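Local atomic coordinates of uncharacterized protein (PDB entry 4JZA), a protein that probably removes the 3-phosphate from phosphatidylinositol 3-phosphate, acting as a bacterial phosphoinositide phosphatase that may alter host lipid metabolism during infection. Residues K182-P187 with S304-W309; G191-L196 with Y203-D208; Q209-T212 with E216-R219; R219-F224 with R264-I269. All coordinates share one frame; numbering follows the deposited sequence.

Contact 1: K182-P187 with S304-W309; sequences KAKKYP and SSLPQW
Light, partly exposed side-chain packing of Lys184 and Pro187 against Ser305 and Leu306 joins the turn that leaves helix 172-183 to the segment running into helix 308-311. The residues in between are helices and loops without a strand, so the contact brings together the two ends of a long, mainly helical excursion of the chain. At the apolar end, Pro187 and Leu306 reach toward each other tip to tip, with Pro187 CG 3.5 Å from Leu306 CD1. Leu306, the buried member of the group, also touches Leu180 and Ile181 of helix 172-183. Lys184 runs alongside with its methylenes: CE lies 3.6 Å from Ser305 CB, and CD faces Leu306 CG. The lysine chain is extended until its last torsion, where chi4 of -88° turns NZ aside; NZ ends 3.9 Å from Ser305 OG, too far for a hydrogen bond. The turn carrying Lys184 and Pro187 begins with a Schellman motif that ends helix 172-183. Lys185, with positive phi, is its C-prime residue, and Tyr186 N returns to Ile181 O while Lys185 N returns to Lys182 O at 2.9 Å. In segment 304-309, Pro307 takes the N-cap position of the next helix and holds its CG 3.5 Å above the plane of the Trp309 ring, offset toward the rim. Polar bonds tie the neighbourhood together as well: Trp309 NE1 binds Glu177 OE1 on helix 172-183, and Pro187 O accepts from the hydroxyl of Tyr310.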
loop_
_atom_site.group_PDB
_atom_site.type_symbol
_atom_site.label_atom_id
_atom_site.label_comp_id
_atom_site.label_asym_id
_atom_site.label_seq_id
_atom_site.Cartn_x
_atom_site.Cartn_y
_atom_site.Cartn_z
ATOM N N LYS A 182 9.329 13.026 16.699
ATOM C CA LYS A 182 9.699 12.280 17.886
ATOM C C LYS A 182 9.818 13.165 19.094
ATOM O O LYS A 182 9.442 12.793 20.203
ATOM C CB LYS A 182 11.054 11.652 17.761
ATOM C CG LYS A 182 11.203 10.691 16.632
ATOM C CD LYS A 182 12.557 10.008 16.723
ATOM C CE LYS A 182 12.617 8.992 17.858
ATOM N NZ LYS A 182 13.856 8.174 17.746
ATOM N N ALA A 183 10.382 14.343 18.916
ATOM C CA ALA A 183 10.619 15.159 20.092
ATOM C C ALA A 183 9.289 15.616 20.708
ATOM O O ALA A 183 9.242 15.843 21.930
ATOM C CB ALA A 183 11.532 16.321 19.776
ATOM N N LYS A 184 8.231 15.722 19.885
ATOM C CA LYS A 184 6.902 16.096 20.362
ATOM C C LYS A 184 6.074 14.906 20.739
ATOM O O LYS A 184 4.881 15.033 21.040
ATOM C CB LYS A 184 6.196 17.027 19.360
ATOM C CG LYS A 184 7.025 18.282 19.147
ATOM C CD LYS A 184 6.332 19.379 18.384
ATOM C CE LYS A 184 7.341 20.500 18.098
ATOM N NZ LYS A 184 7.431 21.509 19.203
ATOM N N LYS A 185 6.714 13.741 20.778
ATOM C CA LYS A 185 6.033 12.505 21.154
ATOM C C LYS A 185 4.845 12.171 20.248
ATOM O O LYS A 185 3.803 11.787 20.752
ATOM C CB LYS A 185 5.539 12.577 22.598
ATOM C CG LYS A 185 6.436 13.399 23.490
ATOM C CD LYS A 185 7.195 12.580 24.497
ATOM C CE LYS A 185 8.149 13.499 25.248
ATOM N NZ LYS A 185 8.067 13.301 26.717
ATOM N N TYR A 186 4.987 12.332 18.931
ATOM C CA TYR A 186 4.052 11.718 18.011
ATOM C C TYR A 186 2.623 12.196 18.218
ATOM O O TYR A 186 1.706 11.370 18.319
ATOM C CB TYR A 186 4.097 10.185 18.181
ATOM C CG TYR A 186 5.504 9.649 18.239
ATOM C CD1 TYR A 186 6.277 9.577 17.093
ATOM C CD2 TYR A 186 6.088 9.256 19.439
ATOM C CE1 TYR A 186 7.577 9.097 17.124
ATOM C CE2 TYR A 186 7.399 8.783 19.481
ATOM C CZ TYR A 186 8.142 8.695 18.303
ATOM O OH TYR A 186 9.468 8.263 18.280
ATOM N N PRO A 187 2.411 13.525 18.269
ATOM C CA PRO A 187 1.023 13.964 18.372
ATOM C C PRO A 187 0.221 13.525 17.142
ATOM O O PRO A 187 0.756 13.433 16.042
ATOM C CB PRO A 187 1.135 15.475 18.434
ATOM C CG PRO A 187 2.333 15.773 17.639
ATOM C CD PRO A 187 3.296 14.641 17.907
ATOM N N SER A 304 1.311 24.326 13.936
ATOM C CA SER A 304 2.310 24.778 12.971
ATOM C C SER A 304 3.717 24.364 13.313
ATOM O O SER A 304 4.631 24.585 12.537
ATOM C CB SER A 304 2.259 26.296 12.810
ATOM O OG SER A 304 2.612 26.906 14.017
ATOM N N SER A 305 3.904 23.768 14.478
ATOM C CA SER A 305 5.224 23.201 14.832
ATOM C C SER A 305 5.668 21.990 14.001
ATOM O O SER A 305 6.850 21.705 13.922
ATOM C CB SER A 305 5.209 22.769 16.291
ATOM O OG SER A 305 5.173 23.904 17.102
ATOM N N LEU A 306 4.706 21.247 13.464
ATOM C CA LEU A 306 4.966 20.115 12.622
ATOM C C LEU A 306 4.442 20.399 11.225
ATOM O O LEU A 306 3.575 21.195 11.021
ATOM C CB LEU A 306 4.301 18.889 13.194
ATOM C CG LEU A 306 4.972 18.457 14.476
ATOM C CD1 LEU A 306 4.164 17.342 15.156
ATOM C CD2 LEU A 306 6.401 18.032 14.186
ATOM N N PRO A 307 4.996 19.735 10.245
ATOM C CA PRO A 307 4.633 20.002 8.862
ATOM C C PRO A 307 3.270 19.492 8.440
ATOM O O PRO A 307 2.795 18.476 8.931
ATOM C CB PRO A 307 5.704 19.269 8.099
ATOM C CG PRO A 307 6.083 18.143 9.011
ATOM C CD PRO A 307 6.016 18.677 10.383
ATOM N N GLN A 308 2.660 20.222 7.510
ATOM C CA GLN A 308 1.306 19.947 7.037
ATOM C C GLN A 308 1.168 18.551 6.412
ATOM O O GLN A 308 0.147 17.908 6.571
ATOM C CB GLN A 308 0.905 21.050 6.072
ATOM C CG GLN A 308 -0.543 21.079 5.654
ATOM C CD GLN A 308 -0.804 22.181 4.625
ATOM O OE1 GLN A 308 0.119 22.662 3.955
ATOM N NE2 GLN A 308 -2.064 22.575 4.481
ATOM N N TRP A 309 2.196 18.045 5.740
ATOM C CA TRP A 309 2.127 16.677 5.263
ATOM C C TRP A 309 1.882 15.674 6.381
ATOM O O TRP A 309 1.276 14.651 6.154
ATOM C CB TRP A 309 3.355 16.277 4.459
ATOM C CG TRP A 309 4.636 16.162 5.175
ATOM C CD1 TRP A 309 5.676 17.010 5.088
ATOM C CD2 TRP A 309 5.048 15.102 6.024
ATOM N NE1 TRP A 309 6.720 16.558 5.840
ATOM C CE2 TRP A 309 6.345 15.384 6.441
ATOM C CE3 TRP A 309 4.444 13.923 6.472
ATOM C CZ2 TRP A 309 7.063 14.526 7.309
ATOM C CZ3 TRP A 309 5.167 13.065 7.339
ATOM C CH2 TRP A 309 6.454 13.374 7.729
#

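Contact 2: G191-L196 with Y203-D208; sequences GWLRDL and YFCNLD
With chi1 at 67°, Trp192 places CG between its backbone N and carbonyl carbon and sends the indole toward Phe204, whose own CG lies anti to the carbonyl carbon (chi1 -71°). The two rings meet as a T-shaped pair: the benzo edge of Trp192 points at the face of Phe204, the planes stand at 78°, and the centroids are 5.2 Å apart. Trp192 CZ3 does the touching, 3.9 Å from Phe204 CD2 and displaced toward the rim of that ring. The opposite face of the phenyl carries Tyr203 CD2 over its centre, so Phe204 is held between two aromatic neighbours. Leu196 crosses Phe204 at about a right angle, its CD1 oblique to the ring and 3.6 Å from Phe204 CD2, while Leu193 CD1 only brushes Cys205 SG at 4.5 Å. The contact is apolar throughout and buried. Ile296 of helix 293-296 packs on both Trp192 and Phe204, and Ala300 adds to the cover of Phe204. Beneath that cover lies a T-shaped aromatic pair between two successive short helices, 191-194 and 198-206, in the insertion-domain region of this phosphoinositide phosphatase.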
loop_
_atom_site.group_PDB
_atom_site.type_symbol
_atom_site.label_atom_id
_atom_site.label_comp_id
_atom_site.label_asym_id
_atom_site.label_seq_id
_atom_site.Cartn_x
_atom_site.Cartn_y
_atom_site.Cartn_z
ATOM N N GLY A 191 -9.419 15.502 15.244
ATOM C CA GLY A 191 -10.603 15.562 14.350
ATOM C C GLY A 191 -10.981 16.934 13.802
ATOM O O GLY A 191 -11.348 17.067 12.635
ATOM N N TRP A 192 -10.901 17.949 14.647
ATOM C CA TRP A 192 -11.270 19.281 14.234
ATOM C C TRP A 192 -10.433 19.792 13.116
ATOM O O TRP A 192 -10.895 20.630 12.324
ATOM C CB TRP A 192 -11.201 20.245 15.409
ATOM C CG TRP A 192 -9.855 20.552 15.991
ATOM C CD1 TRP A 192 -9.293 20.001 17.134
ATOM C CD2 TRP A 192 -8.947 21.586 15.546
ATOM N NE1 TRP A 192 -8.064 20.631 17.393
ATOM C CE2 TRP A 192 -7.843 21.601 16.444
ATOM C CE3 TRP A 192 -8.964 22.490 14.477
ATOM C CZ2 TRP A 192 -6.760 22.462 16.276
ATOM C CZ3 TRP A 192 -7.872 23.357 14.294
ATOM C CH2 TRP A 192 -6.789 23.332 15.185
ATOM N N LEU A 193 -9.193 19.304 13.047
ATOM C CA LEU A 193 -8.249 19.760 12.002
ATOM C C LEU A 193 -8.558 19.104 10.697
ATOM O O LEU A 193 -8.500 19.740 9.645
ATOM C CB LEU A 193 -6.830 19.430 12.403
ATOM C CG LEU A 193 -5.699 20.053 11.592
ATOM C CD1 LEU A 193 -5.799 21.562 11.392
ATOM C CD2 LEU A 193 -4.435 19.704 12.328
ATOM N N ARG A 194 -8.923 17.828 10.788
ATOM C CA ARG A 194 -9.363 17.089 9.633
ATOM C C ARG A 194 -10.596 17.676 9.014
ATOM O O ARG A 194 -10.692 17.711 7.809
ATOM C CB ARG A 194 -9.654 15.658 10.001
ATOM C CG ARG A 194 -8.408 14.858 10.296
ATOM C CD ARG A 194 -8.743 13.387 10.403
ATOM N NE ARG A 194 -7.656 12.648 11.047
ATOM C CZ ARG A 194 -6.479 12.362 10.467
ATOM N NH1 ARG A 194 -6.204 12.768 9.234
ATOM N NH2 ARG A 194 -5.574 11.664 11.127
ATOM N N ASP A 195 -11.531 18.147 9.839
ATOM C CA ASP A 195 -12.794 18.707 9.340
ATOM C C ASP A 195 -12.679 20.095 8.667
ATOM O O ASP A 195 -13.618 20.531 8.051
ATOM C CB ASP A 195 -13.819 18.727 10.458
ATOM C CG ASP A 195 -14.168 17.310 10.974
ATOM O OD1 ASP A 195 -13.797 16.287 10.337
ATOM O OD2 ASP A 195 -14.822 17.226 12.030
ATOM N N LEU A 196 -11.530 20.755 8.712
ATOM C CA LEU A 196 -11.416 22.090 8.145
ATOM C C LEU A 196 -11.478 22.142 6.643
ATOM O O LEU A 196 -11.079 21.199 5.972
ATOM C CB LEU A 196 -10.098 22.743 8.590
ATOM C CG LEU A 196 -9.867 22.900 10.103
ATOM C CD1 LEU A 196 -8.575 23.656 10.358
ATOM C CD2 LEU A 196 -11.021 23.649 10.737
ATOM N N TYR A 203 -4.433 28.157 7.347
ATOM C CA TYR A 203 -4.292 29.146 8.428
ATOM C C TYR A 203 -3.553 28.529 9.607
ATOM O O TYR A 203 -2.499 28.990 9.980
ATOM C CB TYR A 203 -5.649 29.715 8.879
ATOM C CG TYR A 203 -5.542 30.820 9.913
ATOM C CD1 TYR A 203 -5.247 32.105 9.523
ATOM C CD2 TYR A 203 -5.737 30.595 11.238
ATOM C CE1 TYR A 203 -5.141 33.141 10.414
ATOM C CE2 TYR A 203 -5.616 31.627 12.157
ATOM C CZ TYR A 203 -5.327 32.909 11.736
ATOM O OH TYR A 203 -5.178 33.987 12.600
ATOM N N PHE A 204 -4.083 27.454 10.153
ATOM C CA PHE A 204 -3.527 26.881 11.367
ATOM C C PHE A 204 -2.200 26.185 11.116
ATOM O O PHE A 204 -1.314 26.213 11.959
ATOM C CB PHE A 204 -4.522 25.896 12.007
ATOM C CG PHE A 204 -5.723 26.551 12.635
ATOM C CD1 PHE A 204 -5.611 27.244 13.829
ATOM C CD2 PHE A 204 -6.976 26.464 12.042
ATOM C CE1 PHE A 204 -6.728 27.851 14.405
ATOM C CE2 PHE A 204 -8.095 27.053 12.618
ATOM C CZ PHE A 204 -7.972 27.749 13.794
ATOM N N CYS A 205 -2.042 25.546 9.969
ATOM C CA CYS A 205 -0.786 24.800 9.721
ATOM C C CYS A 205 0.375 25.733 9.422
ATOM O O CYS A 205 1.512 25.337 9.564
ATOM C CB CYS A 205 -0.935 23.727 8.614
ATOM S SG CYS A 205 -2.020 22.355 9.100
ATOM N N ASN A 206 0.100 26.975 9.040
ATOM C CA ASN A 206 1.184 27.941 8.784
ATOM C C ASN A 206 1.334 29.023 9.832
ATOM O O ASN A 206 2.220 29.871 9.729
ATOM C CB ASN A 206 0.997 28.561 7.423
ATOM C CG ASN A 206 1.169 27.539 6.328
ATOM O OD1 ASN A 206 2.281 27.153 6.027
ATOM N ND2 ASN A 206 0.066 27.060 5.772
ATOM N N LEU A 207 0.504 28.952 10.865
ATOM C CA LEU A 207 0.483 29.960 11.909
ATOM C C LEU A 207 1.880 30.210 12.444
ATOM O O LEU A 207 2.563 29.283 12.899
ATOM C CB LEU A 207 -0.407 29.497 13.064
ATOM C CG LEU A 207 -0.827 30.541 14.091
ATOM C CD1 LEU A 207 -1.795 31.533 13.456
ATOM C CD2 LEU A 207 -1.438 29.841 15.295
ATOM N N ASP A 208 2.279 31.474 12.385
ATOM C CA ASP A 208 3.517 31.975 12.963
ATOM C C ASP A 208 3.663 31.718 14.485
ATOM O O ASP A 208 2.703 31.847 15.228
ATOM C CB ASP A 208 3.577 33.468 12.696
ATOM C CG ASP A 208 4.834 34.081 13.185
ATOM O OD1 ASP A 208 5.854 33.393 13.319
ATOM O OD2 ASP A 208 4.828 35.267 13.459
#

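Contact 3: Q209-T212 with E216-R219; sequences QGVT and EVIR
Val211 and Val217 form the close-packed side of this contact, and the carboxylate of Glu216 its polar, more exposed side. The valines cross at about a right angle, Val211 CG1 lying 3.8 Å from Val217 CG2. The same methyl rests 3.9 Å from Glu216 CB, so the base of the glutamate extends the apolar patch. Val217 is buried and also touches Thr301. Outward from there the packing gives way to hydrogen bonding among residues at the surface. Glu216, with CG beside its backbone N, reaches, extended beyond CG (chi2 175°), to the incoming loop and brings OE1 to Thr212 N at 2.9 Å. The bond is nearly straight, with an N-H...O angle of 171°, yet the donor comes from above the carboxylate plane, 45° out of it. This bond does the holding; Thr212 OG1 is a weak addition, 3.5 Å from Glu216 OE1. Gly210 O, another acceptor, sits 3.2 Å from Glu216 OE1, probably an unfavourable approach if the glutamate is ionised. Ser213 OG accepts from Glu216 N, consistent with Ser213 as the N-cap of helix 214-234, while the Glu216 side chain reaches one residue further back, to Thr212 N.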
loop_
_atom_site.group_PDB
_atom_site.type_symbol
_atom_site.label_atom_id
_atom_site.label_comp_id
_atom_site.label_asym_id
_atom_site.label_seq_id
_atom_site.Cartn_x
_atom_site.Cartn_y
_atom_site.Cartn_z
ATOM N N GLN A 209 4.868 31.339 14.931
ATOM C CA GLN A 209 5.122 30.984 16.341
ATOM C C GLN A 209 5.135 32.228 17.261
ATOM O O GLN A 209 5.259 32.108 18.491
ATOM C CB GLN A 209 6.412 30.124 16.493
ATOM C CG GLN A 209 6.194 28.657 16.929
ATOM C CD GLN A 209 6.313 27.610 15.804
ATOM O OE1 GLN A 209 7.070 26.635 15.928
ATOM N NE2 GLN A 209 5.552 27.792 14.723
ATOM N N GLY A 210 4.992 33.416 16.676
ATOM C CA GLY A 210 4.693 34.605 17.482
ATOM C C GLY A 210 3.281 34.634 18.072
ATOM O O GLY A 210 3.009 35.385 19.011
ATOM N N VAL A 211 2.378 33.822 17.513
ATOM C CA VAL A 211 0.984 33.727 17.968
ATOM C C VAL A 211 0.851 32.565 18.939
ATOM O O VAL A 211 0.797 31.443 18.502
ATOM C CB VAL A 211 0.046 33.516 16.775
ATOM C CG1 VAL A 211 -1.386 33.381 17.230
ATOM C CG2 VAL A 211 0.144 34.667 15.788
ATOM N N THR A 212 0.807 32.844 20.244
ATOM C CA THR A 212 1.053 31.835 21.296
ATOM C C THR A 212 -0.195 31.466 22.100
ATOM O O THR A 212 -0.107 30.763 23.128
ATOM C CB THR A 212 2.083 32.355 22.348
ATOM O OG1 THR A 212 1.452 33.317 23.202
ATOM C CG2 THR A 212 3.326 33.011 21.706
ATOM N N GLU A 216 -4.694 35.224 21.118
ATOM C CA GLU A 216 -3.913 35.856 20.057
ATOM C C GLU A 216 -4.378 35.445 18.652
ATOM O O GLU A 216 -4.240 36.216 17.686
ATOM C CB GLU A 216 -2.405 35.652 20.273
ATOM C CG GLU A 216 -1.816 36.559 21.362
ATOM C CD GLU A 216 -0.340 36.294 21.688
ATOM O OE1 GLU A 216 0.412 35.668 20.878
ATOM O OE2 GLU A 216 0.076 36.756 22.772
ATOM N N VAL A 217 -4.964 34.260 18.517
ATOM C CA VAL A 217 -5.517 33.874 17.211
ATOM C C VAL A 217 -6.704 34.729 16.810
ATOM O O VAL A 217 -6.726 35.276 15.718
ATOM C CB VAL A 217 -5.922 32.395 17.171
ATOM C CG1 VAL A 217 -6.615 32.054 15.849
ATOM C CG2 VAL A 217 -4.674 31.535 17.350
ATOM N N ILE A 218 -7.675 34.880 17.707
ATOM C CA ILE A 218 -8.852 35.713 17.422
ATOM C C ILE A 218 -8.450 37.121 17.018
ATOM O O ILE A 218 -8.947 37.632 16.021
ATOM C CB ILE A 218 -9.789 35.801 18.634
ATOM C CG1 ILE A 218 -10.332 34.406 18.955
ATOM C CG2 ILE A 218 -10.926 36.801 18.368
ATOM C CD1 ILE A 218 -10.718 34.190 20.400
ATOM N N ARG A 219 -7.530 37.721 17.777
ATOM C CA ARG A 219 -7.072 39.073 17.481
ATOM C C ARG A 219 -6.362 39.075 16.137
ATOM O O ARG A 219 -6.668 39.906 15.281
ATOM C CB ARG A 219 -6.208 39.691 18.621
ATOM C CG ARG A 219 -7.019 40.505 19.661
ATOM C CD ARG A 219 -6.158 41.218 20.724
ATOM N NE ARG A 219 -4.779 41.406 20.257
ATOM C CZ ARG A 219 -3.700 40.744 20.693
ATOM N NH1 ARG A 219 -3.765 39.840 21.672
ATOM N NH2 ARG A 219 -2.520 41.007 20.147
#

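Contact 4: R219-F224 with R264-I269; sequences RDFNNF and REMMRI
A Met-aromatic contact between helices 214-234 and 261-270 carries this interface in the core of the helical insertion domain: Met266, a selenomethionine in the crystal, reaches Phe221. Its SE lies 4.0 Å from Phe221 CE1 and 5.2 Å from the ring centroid. The approach is oblique, 68° off the ring normal, and the two side chains cross at about a right angle. Met266 is anti at its first two torsions (chi1 177°) and therefore stretches straight out from its helix before chi3 turns CE. One turn on from Phe221, Phe224 meets Met267, the neighbour of Met266 and also a selenomethionine, from the opposite direction. Met267 CE stands 3.5 Å from Phe224 CZ, again obliquely, bends at chi2 and chi3 folding its chain back. Since Phe221 CA and Met266 CA are 11.1 Å apart, long side chains span the distance. Leu281 touches both Phe224 and Met267, and Phe284 meets Phe221 edge-to-face. Arg268 and Glu265 pair within helix 261-270 in a bidentate salt bridge, NE to OE1 at 2.8 Å and NH2 to OE2 at 3.0 Å, each oxygen met on its syn side in the guanidinium plane. Beside the segments, Asp220 binds His262 NE2 through OD2 and Tyr203 OH through OD1. Between 219-224 and 264-269 themselves, cohesion is apolar, perhaps helped by a polarisable chalcogen, selenium here and sulfur in the natural protein.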
loop_
_atom_site.group_PDB
_atom_site.type_symbol
_atom_site.label_atom_id
_atom_site.label_comp_id
_atom_site.label_asym_id
_atom_site.label_seq_id
_atom_site.Cartn_x
_atom_site.Cartn_y
_atom_site.Cartn_z
ATOM N N ARG A 219 -7.530 37.721 17.777
ATOM C CA ARG A 219 -7.072 39.073 17.481
ATOM C C ARG A 219 -6.362 39.075 16.137
ATOM O O ARG A 219 -6.668 39.906 15.281
ATOM C CB ARG A 219 -6.208 39.691 18.621
ATOM C CG ARG A 219 -7.019 40.505 19.661
ATOM C CD ARG A 219 -6.158 41.218 20.724
ATOM N NE ARG A 219 -4.779 41.406 20.257
ATOM C CZ ARG A 219 -3.700 40.744 20.693
ATOM N NH1 ARG A 219 -3.765 39.840 21.672
ATOM N NH2 ARG A 219 -2.520 41.007 20.147
ATOM N N ASP A 220 -5.438 38.132 15.930
ATOM C CA ASP A 220 -4.732 38.041 14.652
ATOM C C ASP A 220 -5.705 38.076 13.474
ATOM O O ASP A 220 -5.480 38.788 12.502
ATOM C CB ASP A 220 -3.909 36.753 14.570
ATOM C CG ASP A 220 -3.261 36.553 13.200
ATOM O OD1 ASP A 220 -3.955 36.114 12.248
ATOM O OD2 ASP A 220 -2.049 36.836 13.104
ATOM N N PHE A 221 -6.780 37.299 13.565
ATOM C CA PHE A 221 -7.702 37.205 12.459
ATOM C C PHE A 221 -8.539 38.467 12.278
ATOM O O PHE A 221 -8.778 38.886 11.138
ATOM C CB PHE A 221 -8.607 35.980 12.565
ATOM C CG PHE A 221 -9.380 35.740 11.312
ATOM C CD1 PHE A 221 -8.719 35.573 10.128
ATOM C CD2 PHE A 221 -10.749 35.761 11.303
ATOM C CE1 PHE A 221 -9.409 35.409 8.954
ATOM C CE2 PHE A 221 -11.454 35.597 10.127
ATOM C CZ PHE A 221 -10.785 35.426 8.948
ATOM N N ASN A 222 -8.951 39.087 13.385
ATOM C CA ASN A 222 -9.643 40.372 13.320
ATOM C C ASN A 222 -8.723 41.473 12.757
ATOM O O ASN A 222 -9.168 42.283 11.945
ATOM C CB ASN A 222 -10.208 40.770 14.685
ATOM C CG ASN A 222 -11.339 39.848 15.153
ATOM O OD1 ASN A 222 -12.013 39.208 14.350
ATOM N ND2 ASN A 222 -11.520 39.754 16.453
ATOM N N ASN A 223 -7.447 41.494 13.159
ATOM C CA ASN A 223 -6.468 42.457 12.603
ATOM C C ASN A 223 -6.284 42.293 11.115
ATOM O O ASN A 223 -5.927 43.250 10.408
ATOM C CB ASN A 223 -5.087 42.324 13.271
ATOM C CG ASN A 223 -5.090 42.845 14.680
ATOM O OD1 ASN A 223 -6.066 43.438 15.113
ATOM N ND2 ASN A 223 -4.012 42.619 15.405
ATOM N N PHE A 224 -6.457 41.061 10.657
ATOM C CA PHE A 224 -6.425 40.784 9.243
ATOM C C PHE A 224 -7.651 41.359 8.538
ATOM O O PHE A 224 -7.541 41.906 7.445
ATOM C CB PHE A 224 -6.337 39.277 8.968
ATOM C CG PHE A 224 -6.429 38.963 7.518
ATOM C CD1 PHE A 224 -5.401 39.354 6.657
ATOM C CD2 PHE A 224 -7.565 38.411 6.996
ATOM C CE1 PHE A 224 -5.492 39.138 5.310
ATOM C CE2 PHE A 224 -7.668 38.202 5.650
ATOM C CZ PHE A 224 -6.630 38.567 4.808
ATOM N N ARG A 264 -0.923 34.809 4.466
ATOM C CA ARG A 264 -0.482 34.669 3.081
ATOM C C ARG A 264 -1.047 33.378 2.445
ATOM O O ARG A 264 -1.655 33.406 1.375
ATOM C CB ARG A 264 1.080 34.720 2.984
ATOM C CG ARG A 264 1.606 35.081 1.593
ATOM C CD ARG A 264 3.099 35.097 1.330
ATOM N NE ARG A 264 3.897 35.570 2.459
ATOM C CZ ARG A 264 4.882 34.870 3.029
ATOM N NH1 ARG A 264 5.210 33.650 2.571
ATOM N NH2 ARG A 264 5.548 35.388 4.065
ATOM N N GLU A 265 -0.844 32.250 3.106
ATOM C CA GLU A 265 -1.233 30.976 2.518
ATOM C C GLU A 265 -2.759 30.836 2.465
ATOM O O GLU A 265 -3.289 30.211 1.569
ATOM C CB GLU A 265 -0.555 29.799 3.269
ATOM C CG GLU A 265 0.971 29.737 3.106
ATOM C CD GLU A 265 1.437 29.907 1.652
ATOM O OE1 GLU A 265 0.915 29.220 0.749
ATOM O OE2 GLU A 265 2.324 30.750 1.401
HETATM N N MSE A 266 -3.447 31.417 3.440
HETATM C CA MSE A 266 -4.882 31.430 3.441
HETATM C C MSE A 266 -5.369 32.214 2.267
HETATM O O MSE A 266 -6.288 31.788 1.605
HETATM C CB MSE A 266 -5.399 32.071 4.702
HETATM C CG MSE A 266 -6.935 32.143 4.678
HETATM SE SE MSE A 266 -7.765 33.020 6.238
HETATM C CE MSE A 266 -6.156 33.920 6.976
HETATM N N MSE A 267 -4.776 33.368 1.982
HETATM C CA MSE A 267 -5.212 34.156 0.820
HETATM C C MSE A 267 -4.978 33.382 -0.445
HETATM O O MSE A 267 -5.876 33.271 -1.278
HETATM C CB MSE A 267 -4.538 35.528 0.681
HETATM C CG MSE A 267 -5.289 36.683 1.377
HETATM SE SE MSE A 267 -7.271 36.835 1.053
HETATM C CE MSE A 267 -7.678 35.944 2.749
ATOM N N ARG A 268 -3.774 32.829 -0.594
ATOM C CA ARG A 268 -3.413 32.065 -1.796
ATOM C C ARG A 268 -4.525 31.115 -2.221
ATOM O O ARG A 268 -4.794 30.948 -3.401
ATOM C CB ARG A 268 -2.114 31.291 -1.585
ATOM C CG ARG A 268 -1.595 30.580 -2.833
ATOM C CD ARG A 268 -0.377 29.732 -2.529
ATOM N NE ARG A 268 0.572 30.457 -1.690
ATOM C CZ ARG A 268 1.385 31.427 -2.118
ATOM N NH1 ARG A 268 1.381 31.809 -3.388
ATOM N NH2 ARG A 268 2.221 32.021 -1.262
ATOM N N ILE A 269 -5.191 30.515 -1.258
ATOM C CA ILE A 269 -6.273 29.607 -1.570
ATOM C C ILE A 269 -7.583 30.303 -1.907
ATOM O O ILE A 269 -8.347 29.824 -2.751
ATOM C CB ILE A 269 -6.505 28.654 -0.404
ATOM C CG1 ILE A 269 -5.294 27.721 -0.295
ATOM C CG2 ILE A 269 -7.789 27.881 -0.606
ATOM C CD1 ILE A 269 -4.832 27.461 1.119
#

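Contacts 2, 3 and 4 fall within the stretch of chain that contact 1 brackets, and their centres lie 12 to 14 Å from one another. Ser304 of contact 1 probably hydrogen-bonds through OG to Leu207 O of contact 2, at 2.6 Å, while Ser304 and Ser305 also touch Gln209 of contact 3. Tyr203 bridges contacts 2 and 4: its OH probably binds Asp220 OD1 at 2.5 Å, and its ring packs on Met266. Contacts 3 and 4 share helix 214-234 and Arg219. Contacts 1 and 4 do not meet, with nearest atoms about 7 Å apart. Contacts 1 and 2 lie nearer the chain centre (about 23 and 27 Å) than contacts 3 and 4 (about 39 and 37 Å).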